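Leucine--tRNA ligase (Agrobacterium radiobacter, PDB 5AH5) probably catalyses the ATP-dependent joining of L-leucine to tRNA(Leu), releasing AMP and diphosphate, as a class I aminoacyl-tRNA synthetase. Local coordinates at residues Gly44-Gly49 with Arg108-Leu113; Asp101-Met106 with Glu122-Ser127; Asn579-Ser584 with Trp611-Pro616. All coordinates share one frame; numbering follows the deposited sequence. Where two conformers were deposited one is given.

Contact 1 (Gly44-Gly49 with Arg108-Leu113); sequences GHLHIG and RSMMQL. With LSS (5'-O-(L-leucylsulfamoyl)adenosine), chain I.
Leu46 lays its forked end against the C-terminal end of helix 95-112, overlapping Ser109, Met110 and Leu113. Its CG stands anti to the backbone N (chi1 -160°), which carries both methyls out to the helix. Leu46 CD2 reaches Ser109 CB at 3.7 Å and Leu113 CD1 at 4.1 Å, so it spans one helical turn, while the other branch, CD1, meets the methyl end of Met110 at CE, 4.0 Å away. The thioether chain, extended beyond CG, runs about at a right angle to the leucine. Beside this apolar patch a water joins the segments: it accepts from Leu46 N at 2.8 Å and lies 2.9 Å from Ser109 OG, a hydroxyl that is hydrogen-bonded to Ser105 O one turn back. Immediately after Leu46 the chain turns to the ligand. In one of its two conformers the His47 ring turns its edge to the adenine, NE2 2.9 Å from ligand N7, and Gly49 CA comes within 3.5 Å of the base at C6. His47 also occupies the N-cap of helix 48-66. The segment His47-Ile48-Gly49 with the following His50 is the HIGH signature of class I synthetases, here backed by a helix of the catalytic domain.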
# COMPACT_ATOMS: atom_id res chain seq x y z
N GLY B 44 15.17 -10.75 -7.85
CA GLY B 44 14.92 -11.96 -8.65
C GLY B 44 14.06 -11.64 -9.88
O GLY B 44 13.90 -10.50 -10.26
N HIS B 45 13.57 -12.65 -10.51
CA HIS B 45 12.63 -12.51 -11.63
C HIS B 45 11.22 -12.04 -11.20
O HIS B 45 10.90 -11.95 -10.01
CB HIS B 45 12.52 -13.83 -12.39
CG HIS B 45 13.79 -14.25 -13.08
ND1 HIS B 45 14.77 -13.36 -13.50
CD2 HIS B 45 14.23 -15.48 -13.45
CE1 HIS B 45 15.75 -14.02 -14.08
NE2 HIS B 45 15.45 -15.31 -14.07
N LEU B 46 10.44 -11.61 -12.17
CA LEU B 46 9.04 -11.25 -11.92
C LEU B 46 8.32 -12.54 -11.47
O LEU B 46 8.53 -13.61 -12.05
CB LEU B 46 8.38 -10.70 -13.16
CG LEU B 46 7.13 -9.87 -12.92
CD1 LEU B 46 7.46 -8.56 -12.20
CD2 LEU B 46 6.37 -9.61 -14.23
N HIS B 47 7.60 -12.48 -10.37
CA HIS B 47 6.76 -13.61 -9.99
C HIS B 47 5.23 -13.32 -10.06
O HIS B 47 4.77 -12.17 -10.07
CB HIS B 47 7.26 -14.18 -8.66
CG HIS B 47 6.94 -13.36 -7.46
ND1 HIS B 47 7.50 -13.58 -6.22
CD2 HIS B 47 6.07 -12.34 -7.30
CE1 HIS B 47 6.99 -12.74 -5.34
NE2 HIS B 47 6.13 -11.96 -5.97
N ILE B 48 4.46 -14.41 -10.10
CA ILE B 48 3.05 -14.37 -10.43
C ILE B 48 2.26 -13.40 -9.58
O ILE B 48 1.29 -12.80 -10.05
CB ILE B 48 2.41 -15.78 -10.42
CG1 ILE B 48 1.12 -15.78 -11.25
CG2 ILE B 48 2.25 -16.25 -8.99
CD1 ILE B 48 1.31 -15.81 -12.78
N GLY B 49 2.68 -13.20 -8.36
CA GLY B 49 2.09 -12.23 -7.49
C GLY B 49 2.19 -10.82 -8.00
O GLY B 49 1.21 -10.04 -7.89
N ARG B 108 11.51 -6.85 -19.07
CA ARG B 108 11.12 -7.68 -20.19
C ARG B 108 9.77 -8.46 -19.90
O ARG B 108 8.95 -8.59 -20.78
CB ARG B 108 12.16 -8.71 -20.57
CG ARG B 108 13.36 -8.18 -21.35
CD ARG B 108 14.32 -9.30 -21.79
NE ARG B 108 15.69 -8.77 -21.69
CZ ARG B 108 16.60 -9.05 -20.74
NH1 ARG B 108 16.39 -9.94 -19.77
NH2 ARG B 108 17.78 -8.44 -20.81
N SER B 109 9.63 -9.04 -18.73
CA SER B 109 8.44 -9.83 -18.38
C SER B 109 7.18 -8.92 -18.45
O SER B 109 6.15 -9.29 -19.06
CB SER B 109 8.64 -10.38 -17.00
OG SER B 109 9.55 -11.44 -17.08
N MET B 110 7.33 -7.70 -17.89
CA MET B 110 6.31 -6.68 -17.90
C MET B 110 5.83 -6.26 -19.29
O MET B 110 4.62 -6.23 -19.57
CB MET B 110 6.75 -5.47 -17.11
CG MET B 110 6.91 -5.74 -15.66
SD MET B 110 7.33 -4.24 -14.88
CE MET B 110 7.46 -4.67 -13.17
N MET B 111 6.78 -5.95 -20.16
CA MET B 111 6.50 -5.63 -21.54
C MET B 111 5.85 -6.80 -22.25
O MET B 111 4.91 -6.58 -23.02
CB MET B 111 7.74 -5.14 -22.29
CG MET B 111 8.33 -3.88 -21.72
SD MET B 111 9.90 -3.30 -22.50
CE MET B 111 10.97 -4.72 -22.62
N GLN B 112 6.27 -8.02 -21.97
CA GLN B 112 5.68 -9.17 -22.63
C GLN B 112 4.21 -9.47 -22.17
O GLN B 112 3.50 -10.08 -22.91
CB GLN B 112 6.52 -10.43 -22.44
CG GLN B 112 7.82 -10.32 -23.25
CD GLN B 112 8.85 -11.40 -22.92
OE1 GLN B 112 8.56 -12.35 -22.20
NE2 GLN B 112 10.06 -11.26 -23.48
N LEU B 113 3.88 -9.05 -20.96
CA LEU B 113 2.54 -9.03 -20.42
C LEU B 113 1.67 -7.92 -20.96
O LEU B 113 0.48 -7.94 -20.72
CB LEU B 113 2.55 -8.98 -18.89
CG LEU B 113 2.73 -10.41 -18.34
CD1 LEU B 113 3.44 -10.39 -17.03
CD2 LEU B 113 1.37 -11.15 -18.13
C1 LSS I . 8.13 -4.51 -2.32
N1 LSS I . 0.70 -12.06 -4.22
O1 LSS I . 7.38 -4.96 -1.49
S1 LSS I . 8.08 -6.58 -3.66
C2 LSS I . 0.25 -10.81 -4.34
N2 LSS I . 8.54 -5.18 -3.38
O2 LSS I . 2.54 -7.01 -2.18
N3 LSS I . 1.06 -9.73 -4.36
O3 LSS I . 2.63 -4.67 -3.62
C4 LSS I . 2.39 -9.93 -4.27
N4 LSS I . 9.83 -2.81 -3.03
O4 LSS I . 4.09 -7.06 -5.36
C5 LSS I . 2.92 -11.20 -4.05
O5 LSS I . 6.50 -6.54 -3.89
C6 LSS I . 2.05 -12.27 -4.00
N6 LSS I . 2.56 -13.52 -3.85
C7 LSS I . 7.94 -0.60 -1.92
N7 LSS I . 4.27 -11.07 -3.94
C8 LSS I . 4.58 -9.75 -4.02
C9 LSS I . 7.58 -2.06 -2.22
N9 LSS I . 3.42 -9.07 -4.26
CA LSS I . 8.68 -3.12 -2.13
C10 LSS I . 8.25 -0.47 -0.42
C11 LSS I . 6.76 0.31 -2.42
O1A LSS I . 8.25 -7.62 -2.63
C21 LSS I . 3.25 -7.63 -4.38
C22 LSS I . 3.58 -6.92 -3.11
C23 LSS I . 3.83 -5.49 -3.58
C24 LSS I . 4.41 -5.74 -4.95
C25 LSS I . 5.94 -5.76 -4.95
O2A LSS I . 8.58 -7.08 -4.92
O HOH W 1 11.35 -11.68 -14.80

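Contact 2 (Asp101-Met106 with Glu122-Ser127); sequences DAIDSM and ELATCS
Glu122 has its carboxylate gripped at both oxygens: OE1 forms a salt bridge with Lys107, and OE2 takes a hydrogen bond from the indole NH of Trp77. With CG anti to the backbone N (chi1 -179°) and the chain extended beyond it, the side chain stretches from the loop toward the helix 95-112, and the two bonds should hold its end in place. Beside the gripped group lies Ile103, whose branch methyl CG2 is 4.4 Å from Glu122 OE2, a loose van der Waals approach to a carboxylate already engaged by its polar partners. The longer arm of the same isoleucine serves a second residue. Its CD1 reaches outward from the helix to Ala124 CB at 4.3 Å, the apolar touch between the segments, so that the two ends of Ile103 meet alternate residues of the loop. Asp104, the next residue of the helix, keeps its OD1 7.0 Å from Glu122 OE2, so these like charges stay well apart. From Ala124 to Ser127 the loop makes a type I beta turn, closed by Ser127 N to Ala124 O at 3.1 Å, and Ser127 forms the N-cap of the next helix, 128-143. Trp77 also packs on Ile103, and its loop is tied to Thr125 by backbone hydrogen bonds. The loop joining helices 95-112 and 128-143 thus folds back on the first of the two, with Trp77 beside it, within the class I synthetase family region.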
# COMPACT_ATOMS: atom_id res chain seq x y z
N ASP B 101 20.56 -7.18 -13.93
CA ASP B 101 19.94 -8.39 -14.50
C ASP B 101 18.45 -8.55 -14.09
O ASP B 101 17.68 -9.03 -14.89
CB ASP B 101 20.72 -9.65 -14.12
CG ASP B 101 19.95 -11.00 -14.37
OD1 ASP B 101 19.11 -11.46 -13.51
OD2 ASP B 101 20.22 -11.64 -15.41
N ALA B 102 18.11 -8.20 -12.86
CA ALA B 102 16.76 -8.43 -12.36
C ALA B 102 15.87 -7.38 -12.98
O ALA B 102 14.72 -7.66 -13.35
CB ALA B 102 16.74 -8.39 -10.86
N ILE B 103 16.40 -6.17 -13.07
CA ILE B 103 15.71 -5.06 -13.74
C ILE B 103 15.37 -5.47 -15.16
O ILE B 103 14.19 -5.45 -15.58
CB ILE B 103 16.48 -3.73 -13.65
CG1 ILE B 103 16.48 -3.26 -12.21
CG2 ILE B 103 15.93 -2.65 -14.60
CD1 ILE B 103 17.31 -2.02 -11.99
N ASP B 104 16.39 -5.87 -15.88
CA ASP B 104 16.27 -6.22 -17.28
C ASP B 104 15.25 -7.39 -17.45
O ASP B 104 14.39 -7.35 -18.32
CB ASP B 104 17.58 -6.67 -17.83
CG ASP B 104 18.65 -5.50 -18.00
OD1 ASP B 104 18.34 -4.29 -17.83
OD2 ASP B 104 19.84 -5.85 -18.29
N SER B 105 15.37 -8.43 -16.63
CA SER B 105 14.42 -9.58 -16.64
C SER B 105 12.97 -9.10 -16.29
O SER B 105 12.06 -9.46 -16.96
CB SER B 105 14.87 -10.62 -15.64
OG SER B 105 13.98 -11.68 -15.53
N MET B 106 12.81 -8.30 -15.25
CA MET B 106 11.47 -7.87 -14.82
C MET B 106 10.83 -6.96 -15.84
O MET B 106 9.66 -7.10 -16.14
CB MET B 106 11.47 -7.21 -13.46
CG MET B 106 11.56 -8.23 -12.32
SD MET B 106 11.40 -7.54 -10.69
CE MET B 106 12.68 -6.38 -10.69
N GLU B 122 10.62 5.93 -15.98
CA GLU B 122 11.30 4.92 -15.19
C GLU B 122 12.42 5.47 -14.31
O GLU B 122 13.07 6.44 -14.67
CB GLU B 122 11.85 3.86 -16.15
CG GLU B 122 12.60 2.65 -15.56
CD GLU B 122 13.14 1.75 -16.65
OE1 GLU B 122 13.04 2.08 -17.86
OE2 GLU B 122 13.61 0.62 -16.35
N LEU B 123 12.60 4.87 -13.15
CA LEU B 123 13.73 5.16 -12.28
C LEU B 123 14.21 3.91 -11.59
O LEU B 123 13.57 2.85 -11.61
CB LEU B 123 13.39 6.22 -11.23
CG LEU B 123 12.19 5.93 -10.32
CD1 LEU B 123 12.56 4.98 -9.16
CD2 LEU B 123 11.60 7.19 -9.71
N ALA B 124 15.39 4.02 -11.01
CA ALA B 124 15.95 2.93 -10.22
C ALA B 124 16.60 3.58 -9.02
O ALA B 124 17.38 4.51 -9.19
CB ALA B 124 16.94 2.20 -11.06
N THR B 125 16.31 3.11 -7.81
CA THR B 125 16.80 3.82 -6.66
C THR B 125 18.37 3.73 -6.52
O THR B 125 18.93 4.46 -5.76
CB THR B 125 16.12 3.35 -5.41
OG1 THR B 125 16.43 1.99 -5.20
CG2 THR B 125 14.47 3.48 -5.55
N CYS B 126 19.01 2.86 -7.25
CA CYS B 126 20.46 2.68 -7.17
C CYS B 126 21.17 3.55 -8.19
O CYS B 126 22.39 3.60 -8.17
CB CYS B 126 20.84 1.21 -7.35
SG CYS B 126 20.39 0.46 -8.91
N SER B 127 20.46 4.24 -9.07
CA SER B 127 21.16 5.01 -10.08
C SER B 127 21.75 6.28 -9.47
O SER B 127 21.19 6.88 -8.48
CB SER B 127 20.23 5.28 -11.28
OG SER B 127 19.35 6.29 -10.86

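Contact 3 (Asn579-Ser584 with Trp611-Pro616); sequences NVTDPS and WEDSGP
Thr581 sets its branched side chain across one face of the Trp611 indole, close to the pyrrole edge, and the two side chains cross at about a right angle. Its chi1 of -59° puts CG2 anti to the backbone N and OG1 anti to the carbonyl carbon, turning both branches to the ring. The methyl CG2 sits 3.5 Å above the ring plane, displaced toward the rim, and comes to 3.6 Å from Trp611 NE1. The hydroxyl lies further along the same five-membered ring, with OG1 3.3 Å from Trp611 CD1. The indole is swung to the threonine by its own chi1 of 169°, with CG anti to the backbone N, and chi2 of -87° turns its plane broadside to the methyl. Asp613 comes in at the ring's edge. A water 2.7 Å from Thr581 OG1 donates to Asp613 OD2 at 2.9 Å, bridging the loops. Beyond Thr581, Asp582 caps helix 583-590: its OD1 accepts from Ser584 N at 2.9 Å, met from well above the carboxylate plane. Ile48 of helix 48-66 packs on both Thr581 and Trp611, and Tyr598 meets the indole with its plane steeply inclined. The contact thus rests on the turn before helix 617-632 the loop that follows the KMSKS-type signature of class I synthetases, which holds Lys575, a residue predicted to bind ATP.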
# COMPACT_ATOMS: atom_id res chain seq x y z
N ASN B 579 7.86 -24.13 -5.24
CA ASN B 579 6.54 -23.88 -5.81
C ASN B 579 6.41 -22.43 -6.40
O ASN B 579 5.31 -21.87 -6.38
CB ASN B 579 5.52 -24.07 -4.68
CG ASN B 579 5.72 -23.07 -3.53
OD1 ASN B 579 6.78 -22.38 -3.41
ND2 ASN B 579 4.73 -22.98 -2.69
N VAL B 580 7.52 -21.78 -6.77
CA VAL B 580 7.49 -20.45 -7.43
C VAL B 580 7.02 -20.62 -8.87
O VAL B 580 7.59 -21.35 -9.64
CB VAL B 580 8.85 -19.72 -7.41
CG1 VAL B 580 8.73 -18.29 -8.01
CG2 VAL B 580 9.38 -19.63 -5.98
N THR B 581 5.90 -19.99 -9.20
CA THR B 581 5.39 -19.97 -10.59
C THR B 581 6.36 -19.15 -11.47
O THR B 581 6.79 -18.11 -11.03
CB THR B 581 4.00 -19.31 -10.59
OG1 THR B 581 3.13 -20.06 -9.73
CG2 THR B 581 3.42 -19.22 -12.01
N ASP B 582 6.73 -19.66 -12.64
CA ASP B 582 7.37 -18.88 -13.67
C ASP B 582 6.36 -18.26 -14.63
O ASP B 582 5.94 -18.92 -15.55
CB ASP B 582 8.37 -19.72 -14.49
CG ASP B 582 9.15 -18.89 -15.53
OD1 ASP B 582 8.91 -17.64 -15.71
OD2 ASP B 582 10.03 -19.50 -16.17
N PRO B 583 6.04 -16.96 -14.48
CA PRO B 583 5.07 -16.31 -15.39
C PRO B 583 5.38 -16.47 -16.86
O PRO B 583 4.44 -16.51 -17.65
CB PRO B 583 5.20 -14.85 -15.04
CG PRO B 583 5.66 -14.84 -13.66
CD PRO B 583 6.60 -16.00 -13.53
N SER B 584 6.66 -16.59 -17.26
CA SER B 584 6.97 -16.69 -18.69
C SER B 584 6.45 -17.97 -19.28
O SER B 584 6.07 -17.99 -20.42
CB SER B 584 8.50 -16.57 -18.97
OG SER B 584 9.00 -15.41 -18.33
N TRP B 611 -2.89 -20.52 -6.91
CA TRP B 611 -2.57 -20.51 -8.31
C TRP B 611 -2.42 -21.93 -8.83
O TRP B 611 -1.72 -22.72 -8.21
CB TRP B 611 -1.26 -19.72 -8.60
CG TRP B 611 -0.80 -19.93 -9.98
CD1 TRP B 611 -0.01 -20.92 -10.41
CD2 TRP B 611 -1.14 -19.15 -11.14
NE1 TRP B 611 0.16 -20.83 -11.78
CE2 TRP B 611 -0.52 -19.73 -12.23
CE3 TRP B 611 -1.88 -18.00 -11.33
CZ2 TRP B 611 -0.66 -19.25 -13.49
CZ3 TRP B 611 -2.00 -17.51 -12.59
CH2 TRP B 611 -1.42 -18.12 -13.65
N GLU B 612 -3.04 -22.22 -9.98
CA GLU B 612 -2.83 -23.46 -10.77
C GLU B 612 -2.24 -23.06 -12.13
O GLU B 612 -2.82 -22.21 -12.78
CB GLU B 612 -4.19 -24.15 -11.01
CG GLU B 612 -5.02 -24.41 -9.75
CD GLU B 612 -6.53 -24.43 -9.96
OE1 GLU B 612 -7.15 -23.36 -10.28
OE2 GLU B 612 -7.10 -25.52 -9.76
N ASP B 613 -1.13 -23.68 -12.58
CA ASP B 613 -0.53 -23.39 -13.92
C ASP B 613 -1.47 -23.60 -15.11
O ASP B 613 -1.34 -22.95 -16.16
CB ASP B 613 0.72 -24.23 -14.21
CG ASP B 613 1.91 -23.84 -13.36
OD1 ASP B 613 2.65 -22.87 -13.73
OD2 ASP B 613 2.12 -24.57 -12.35
N SER B 614 -2.39 -24.54 -14.95
CA SER B 614 -3.41 -24.79 -15.94
C SER B 614 -4.64 -23.91 -15.71
O SER B 614 -5.52 -23.93 -16.52
CB SER B 614 -3.81 -26.27 -15.90
OG SER B 614 -4.68 -26.50 -14.79
N GLY B 615 -4.71 -23.18 -14.58
CA GLY B 615 -5.83 -22.28 -14.26
C GLY B 615 -6.31 -21.29 -15.35
O GLY B 615 -7.45 -21.05 -15.44
N PRO B 616 -5.42 -20.66 -16.13
CA PRO B 616 -5.81 -19.86 -17.26
C PRO B 616 -6.42 -20.57 -18.43
O PRO B 616 -6.83 -19.88 -19.35
CB PRO B 616 -4.47 -19.26 -17.75
CG PRO B 616 -3.60 -19.30 -16.58
CD PRO B 616 -3.97 -20.56 -15.88
O HOH W 2 3.28 -22.54 -10.70

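How the contacts relate
Contacts 1 and 2 share helix 95-112 and interleave along the chain, their segments alternating; contact 3 comes later, in series with both. The centres of contacts 1 and 2 are about 13 Å apart, and Gly44 O packs on Ala102 CB between them. Contact 1 lies about 12 Å, centre to centre, from contact 3, where Leu46 O and Ile48 meet Pro583 and the Ile48 side chain reaches Trp611. Contacts 2 and 3 do not touch, their centres being about 24 Å apart. The 44-49 segment is the middle layer, between helix 95-112 and the segment 579-584 at the start of helix 583-590, so the HIGH region beside the ligand is packed between parts distant in sequence.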